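Local structure of 3-alpha-hydroxysteroid dehydrogenase (Pseudomonas sp., 2DKN) at residues A221-F226 against L240-G245. The protein catalyses the NAD-dependent, reversible oxidation of the 3-alpha-hydroxyl group of steroids to a ketone, as a Rossmann-fold short-chain dehydrogenase. Residues are numbered along the deposited sequence; the frame is centred on the assembly and turned at random.
Sequences AEAIAF and LFVDGG
Ala223 meets both Leu240 and Val242 through its single methyl, where helix 217-228 lies against strand 239-242, the outermost of the parallel sheet within this chain. Leu240 can be followed outward from the strand. Its CB points toward the helix, CG stands anti to the backbone N (chi1 -153°), and from there the branch CD1 reaches Ala223 CB at 4.0 Å. Two residues on, and so on the same face of the strand, Val242 brings its CG2 to 3.7 Å from Ala223 CB; chi1 179° sets CG1 anti to the backbone N and CG2 beside it, nearer the helix. Alanine suits the helix here because the backbones come close, Ala223 CA lying 7.5 Å from Val242 CA, while the branched residues supply the reach from the strand. Ile224 points away, packing on Val181 of the adjacent strand 177-183 and on Val110 and Val112 of strand 108-112. Ile235 of the second subunit also packs on Val242. Past the strand, Asp243 closes an Asx turn: its OD1 accepts from Gly245 N at 3.0 Å, from above the carboxylate plane. Gly244 has a positive phi that glycine adopts easily; at Gly245, the N-cap of helix 246-250, a CB would strike the preceding carbonyl O. With no hydrogen bond between the segments, this buried contact makes no directional demand and rests on shape and water exclusion, while backbone bonds to strand 177-183 fix the strand.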
ATOM      1  N   ALA A 221      -9.624   3.886  -7.131  1.00  6.18           N
ATOM      2  CA  ALA A 221      -9.764   5.321  -6.974  1.00  7.08           C
ATOM      3  C   ALA A 221      -9.775   5.746  -5.498  1.00  7.20           C
ATOM      4  O   ALA A 221      -9.184   6.774  -5.131  1.00  6.70           O
ATOM      5  CB  ALA A 221     -11.035   5.789  -7.671  1.00  7.44           C
ATOM      6  N   GLU A 222     -10.422   4.947  -4.645  1.00  7.43           N
ATOM      7  CA  GLU A 222     -10.509   5.294  -3.214  1.00  7.62           C
ATOM      8  C   GLU A 222      -9.134   5.261  -2.588  1.00  6.34           C
ATOM      9  O   GLU A 222      -8.811   6.108  -1.789  1.00  5.86           O
ATOM     10  CB  GLU A 222     -11.424   4.332  -2.454  1.00  9.85           C
ATOM     11  CG  GLU A 222     -12.908   4.509  -2.755  1.00 13.23           C
ATOM     12  CD  GLU A 222     -13.556   5.624  -1.977  1.00 16.42           C
ATOM     13  OE1 GLU A 222     -14.808   5.690  -1.998  1.00 18.65           O
ATOM     14  OE2 GLU A 222     -12.842   6.448  -1.365  1.00 17.21           O
ATOM     15  N   ALA A 223      -8.329   4.265  -2.942  1.00  6.90           N
ATOM     16  CA  ALA A 223      -6.940   4.220  -2.449  1.00  6.42           C
ATOM     17  C   ALA A 223      -6.118   5.427  -2.930  1.00  5.73           C
ATOM     18  O   ALA A 223      -5.335   6.026  -2.165  1.00  6.99           O
ATOM     19  CB  ALA A 223      -6.293   2.932  -2.860  1.00  5.93           C
ATOM     20  N   ILE A 224      -6.285   5.800  -4.190  1.00  4.66           N
ATOM     21  CA  ILE A 224      -5.588   6.978  -4.704  1.00  4.92           C
ATOM     22  C   ILE A 224      -6.022   8.255  -3.974  1.00  5.96           C
ATOM     23  O   ILE A 224      -5.181   9.081  -3.582  1.00  4.84           O
ATOM     24  CB  ILE A 224      -5.813   7.141  -6.220  1.00  5.69           C
ATOM     25  CG1 ILE A 224      -5.241   5.934  -6.975  1.00  5.05           C
ATOM     26  CG2 ILE A 224      -5.201   8.464  -6.729  1.00  5.46           C
ATOM     27  CD1 ILE A 224      -5.680   5.893  -8.462  1.00  4.95           C
ATOM     28  N   ALA A 225      -7.334   8.414  -3.790  1.00  5.79           N
ATOM     29  CA  ALA A 225      -7.866   9.612  -3.126  1.00  6.48           C
ATOM     30  C   ALA A 225      -7.327   9.699  -1.695  1.00  6.51           C
ATOM     31  O   ALA A 225      -7.007  10.787  -1.208  1.00  6.60           O
ATOM     32  CB  ALA A 225      -9.385   9.581  -3.099  1.00  7.35           C
ATOM     33  N   PHE A 226      -7.243   8.552  -1.029  1.00  6.30           N
ATOM     34  CA  PHE A 226      -6.668   8.537   0.317  1.00  7.25           C
ATOM     35  C   PHE A 226      -5.234   9.065   0.313  1.00  7.03           C
ATOM     36  O   PHE A 226      -4.870   9.896   1.151  1.00  7.16           O
ATOM     37  CB  PHE A 226      -6.730   7.145   0.957  1.00  6.59           C
ATOM     38  CG  PHE A 226      -5.865   7.018   2.185  1.00  7.83           C
ATOM     39  CD1 PHE A 226      -4.690   6.253   2.139  1.00  8.70           C
ATOM     40  CD2 PHE A 226      -6.227   7.646   3.383  1.00  9.25           C
ATOM     41  CE1 PHE A 226      -3.860   6.116   3.269  1.00  8.60           C
ATOM     42  CE2 PHE A 226      -5.406   7.513   4.529  1.00  8.92           C
ATOM     43  CZ  PHE A 226      -4.219   6.751   4.457  1.00  8.24           C
ATOM     44  N   LEU A 240       1.478   1.243  -2.429  1.00  5.79           N
ATOM     45  CA  LEU A 240       0.292   0.642  -1.802  1.00  6.29           C
ATOM     46  C   LEU A 240      -0.304  -0.349  -2.777  1.00  6.05           C
ATOM     47  O   LEU A 240      -0.830   0.055  -3.814  1.00  6.41           O
ATOM     48  CB  LEU A 240      -0.726   1.739  -1.523  1.00  5.89           C
ATOM     49  CG  LEU A 240      -1.738   1.602  -0.376  1.00  9.96           C
ATOM     50  CD1 LEU A 240      -3.022   2.420  -0.555  1.00  7.62           C
ATOM     51  CD2 LEU A 240      -2.000   0.199   0.155  1.00  8.89           C
ATOM     52  N   PHE A 241      -0.201  -1.641  -2.473  1.00  5.90           N
ATOM     53  CA  PHE A 241      -0.826  -2.658  -3.340  1.00  6.74           C
ATOM     54  C   PHE A 241      -2.339  -2.657  -3.086  1.00  7.23           C
ATOM     55  O   PHE A 241      -2.777  -2.567  -1.938  1.00  5.90           O
ATOM     56  CB  PHE A 241      -0.229  -4.036  -3.075  1.00  7.74           C
ATOM     57  CG  PHE A 241       1.128  -4.240  -3.700  1.00  8.60           C
ATOM     58  CD1 PHE A 241       1.251  -4.978  -4.883  1.00  9.16           C
ATOM     59  CD2 PHE A 241       2.267  -3.698  -3.122  1.00  9.04           C
ATOM     60  CE1 PHE A 241       2.508  -5.187  -5.482  1.00  8.86           C
ATOM     61  CE2 PHE A 241       3.544  -3.885  -3.714  1.00  9.20           C
ATOM     62  CZ  PHE A 241       3.646  -4.646  -4.900  1.00  9.19           C
ATOM     63  N   VAL A 242      -3.120  -2.713  -4.171  1.00  5.88           N
ATOM     64  CA  VAL A 242      -4.587  -2.697  -4.114  1.00  6.75           C
ATOM     65  C   VAL A 242      -5.005  -3.830  -5.038  1.00  5.74           C
ATOM     66  O   VAL A 242      -5.389  -3.619  -6.196  1.00  6.20           O
ATOM     67  CB  VAL A 242      -5.164  -1.349  -4.568  1.00  6.73           C
ATOM     68  CG1 VAL A 242      -6.695  -1.378  -4.521  1.00  7.46           C
ATOM     69  CG2 VAL A 242      -4.629  -0.241  -3.678  1.00  7.11           C
ATOM     70  N   ASP A 243      -4.796  -5.036  -4.519  1.00  6.56           N
ATOM     71  CA  ASP A 243      -4.829  -6.228  -5.363  1.00  6.20           C
ATOM     72  C   ASP A 243      -5.566  -7.446  -4.785  1.00  7.39           C
ATOM     73  O   ASP A 243      -5.405  -8.566  -5.272  1.00  6.35           O
ATOM     74  CB  ASP A 243      -3.371  -6.592  -5.666  1.00  7.42           C
ATOM     75  CG  ASP A 243      -2.623  -7.141  -4.443  1.00  7.12           C
ATOM     76  OD1 ASP A 243      -3.179  -7.215  -3.319  1.00  7.74           O
ATOM     77  OD2 ASP A 243      -1.457  -7.478  -4.612  1.00  8.21           O
ATOM     78  N   GLY A 244      -6.384  -7.235  -3.764  1.00  7.21           N
ATOM     79  CA  GLY A 244      -7.172  -8.345  -3.228  1.00  7.18           C
ATOM     80  C   GLY A 244      -6.348  -9.498  -2.667  1.00  7.46           C
ATOM     81  O   GLY A 244      -6.864 -10.611  -2.526  1.00  8.16           O
ATOM     82  N   GLY A 245      -5.089  -9.234  -2.312  1.00  6.18           N
ATOM     83  CA  GLY A 245      -4.221 -10.249  -1.709  1.00  7.14           C
ATOM     84  C   GLY A 245      -3.244 -10.936  -2.656  1.00  7.49           C
ATOM     85  O   GLY A 245      -2.470 -11.794  -2.234  1.00  7.87           O
TER